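Local coordinates for glutamine--tRNA ligase (Saccharomyces cerevisiae, PDB 3TL4), which joins glutamine to its cognate tRNA at the expense of ATP, and is represented here by its appended N-terminal tRNA-binding domain, at residues S111-I117 with E157-A161. Numbering follows the deposited sequence.
Sequences SGVGIEI and ELKWA
Trp160 lays one face of its indole on the backbone of Ser111 and Gly112, and following it outward from CB explains most of this contact. Its CB meets the CG2 methyl of Ile115 at 4.0 Å. With CG anti to its own carbonyl carbon (chi1 -57°), the ring swings away from Ala161 and across to Gly112, whose CA stands 3.5 Å from the centroid of the five-membered ring, only 13° off its normal: a CH-pi contact. CG, CD1, CD2 and NE1 all lie under this CA, with CE2 nearest at 3.4 Å. Farther out, CZ2 lies 3.5 Å from Gly112 N and almost directly beneath the Ser111 carbonyl carbon, with CH2 beside it, while CZ3 nears Ser111 O. Glycine suits the spot twice over, since its phi is positive and a CB would run into the ring. The opposite face is covered by CG of Lys159. Beyond the indole, branched Ile117 spreads over small Ala161, CB to CB at 3.8 Å, and sends CG2 to CD2 of Leu158. A water links the backbones, accepting from Ile117 N at 2.8 Å and donating longer bonds to the carbonyl oxygens of Ile115 and Trp160. Two interhelical loops, each containing a beta turn, thus pack together where the one between helix 104-109 and helix 119-132 connects the N-terminal helical part of the tRNA-binding domain to its C-terminal one, a position consistent with a hinge.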
loop_
_atom_site.group_PDB
_atom_site.type_symbol
_atom_site.label_atom_id
_atom_site.label_comp_id
_atom_site.label_asym_id
_atom_site.label_seq_id
_atom_site.Cartn_x
_atom_site.Cartn_y
_atom_site.Cartn_z
ATOM N N SER A 111 -9.762 -5.110 1.797
ATOM C CA SER A 111 -8.564 -4.278 1.866
ATOM C C SER A 111 -7.372 -5.075 2.356
ATOM O O SER A 111 -6.488 -4.530 2.995
ATOM C CB SER A 111 -8.790 -3.090 2.798
ATOM O OG SER A 111 -9.965 -2.413 2.411
ATOM N N GLY A 112 -7.367 -6.371 2.076
ATOM C CA GLY A 112 -6.236 -7.218 2.405
ATOM C C GLY A 112 -5.934 -7.332 3.886
ATOM O O GLY A 112 -4.848 -7.787 4.263
ATOM N N VAL A 113 -6.883 -6.935 4.734
ATOM C CA VAL A 113 -6.649 -6.969 6.179
ATOM C C VAL A 113 -6.455 -8.411 6.656
ATOM O O VAL A 113 -7.215 -9.300 6.292
ATOM C CB VAL A 113 -7.775 -6.251 6.978
ATOM C CG1 VAL A 113 -7.648 -6.538 8.469
ATOM C CG2 VAL A 113 -7.748 -4.729 6.717
ATOM N N GLY A 114 -5.412 -8.646 7.444
ATOM C CA GLY A 114 -5.157 -9.975 7.971
ATOM C C GLY A 114 -4.441 -10.900 7.003
ATOM O O GLY A 114 -4.026 -11.996 7.378
ATOM N N ILE A 115 -4.304 -10.462 5.756
ATOM C CA ILE A 115 -3.562 -11.210 4.756
ATOM C C ILE A 115 -2.069 -10.998 4.952
ATOM O O ILE A 115 -1.575 -9.873 4.815
ATOM C CB ILE A 115 -3.915 -10.754 3.335
ATOM C CG1 ILE A 115 -5.421 -10.843 3.102
ATOM C CG2 ILE A 115 -3.143 -11.568 2.295
ATOM C CD1 ILE A 115 -5.951 -12.253 3.108
ATOM N N GLU A 116 -1.357 -12.071 5.293
ATOM C CA GLU A 116 0.104 -12.036 5.269
ATOM C C GLU A 116 0.704 -13.139 4.394
ATOM O O GLU A 116 0.689 -14.315 4.756
ATOM C CB GLU A 116 0.713 -12.093 6.670
ATOM C CG GLU A 116 2.239 -11.968 6.618
ATOM C CD GLU A 116 2.911 -12.100 7.972
ATOM O OE1 GLU A 116 2.503 -11.379 8.911
ATOM O OE2 GLU A 116 3.850 -12.924 8.095
ATOM N N ILE A 117 1.229 -12.735 3.243
ATOM C CA ILE A 117 1.913 -13.639 2.334
ATOM C C ILE A 117 3.362 -13.828 2.776
ATOM O O ILE A 117 4.133 -12.872 2.835
ATOM C CB ILE A 117 1.906 -13.079 0.915
ATOM C CG1 ILE A 117 0.531 -12.488 0.592
ATOM C CG2 ILE A 117 2.307 -14.150 -0.086
ATOM C CD1 ILE A 117 -0.580 -13.488 0.605
ATOM N N GLU A 157 -2.502 -13.027 -6.787
ATOM C CA GLU A 157 -2.247 -13.695 -5.515
ATOM C C GLU A 157 -1.237 -12.919 -4.673
ATOM O O GLU A 157 -1.180 -13.093 -3.455
ATOM C CB GLU A 157 -1.744 -15.125 -5.731
ATOM C CG GLU A 157 -2.751 -16.071 -6.357
ATOM C CD GLU A 157 -2.811 -15.959 -7.873
ATOM O OE1 GLU A 157 -2.028 -15.169 -8.456
ATOM O OE2 GLU A 157 -3.650 -16.663 -8.478
ATOM N N LEU A 158 -0.450 -12.062 -5.326
ATOM C CA LEU A 158 0.599 -11.288 -4.648
ATOM C C LEU A 158 0.244 -9.817 -4.429
ATOM O O LEU A 158 1.094 -9.021 -4.035
ATOM C CB LEU A 158 1.926 -11.387 -5.412
ATOM C CG LEU A 158 2.429 -12.825 -5.531
ATOM C CD1 LEU A 158 3.789 -12.866 -6.211
ATOM C CD2 LEU A 158 2.475 -13.445 -4.144
ATOM N N LYS A 159 -1.003 -9.462 -4.694
ATOM C CA LYS A 159 -1.460 -8.089 -4.501
ATOM C C LYS A 159 -1.067 -7.521 -3.142
ATOM O O LYS A 159 -0.606 -6.385 -3.046
ATOM C CB LYS A 159 -2.978 -8.013 -4.651
ATOM C CG LYS A 159 -3.542 -6.619 -4.396
ATOM C CD LYS A 159 -5.049 -6.583 -4.593
ATOM C CE LYS A 159 -5.546 -5.147 -4.734
ATOM N NZ LYS A 159 -7.033 -5.063 -4.758
ATOM N N TRP A 160 -1.253 -8.316 -2.094
ATOM C CA TRP A 160 -1.022 -7.847 -0.727
ATOM C C TRP A 160 0.348 -8.214 -0.168
ATOM O O TRP A 160 0.656 -7.893 0.979
ATOM C CB TRP A 160 -2.121 -8.364 0.201
ATOM C CG TRP A 160 -3.494 -7.964 -0.249
ATOM C CD1 TRP A 160 -4.511 -8.793 -0.625
ATOM C CD2 TRP A 160 -3.992 -6.628 -0.394
ATOM N NE1 TRP A 160 -5.617 -8.060 -0.976
ATOM C CE2 TRP A 160 -5.325 -6.728 -0.847
ATOM C CE3 TRP A 160 -3.443 -5.358 -0.180
ATOM C CZ2 TRP A 160 -6.115 -5.604 -1.094
ATOM C CZ3 TRP A 160 -4.227 -4.248 -0.420
ATOM C CH2 TRP A 160 -5.553 -4.378 -0.871
ATOM N N ALA A 161 1.166 -8.882 -0.975
ATOM C CA ALA A 161 2.517 -9.269 -0.558
ATOM C C ALA A 161 3.475 -8.074 -0.540
ATOM O O ALA A 161 3.287 -7.101 -1.279
ATOM C CB ALA A 161 3.073 -10.403 -1.470
HETATM O O HOH W 1 1.383 -9.954 3.369
#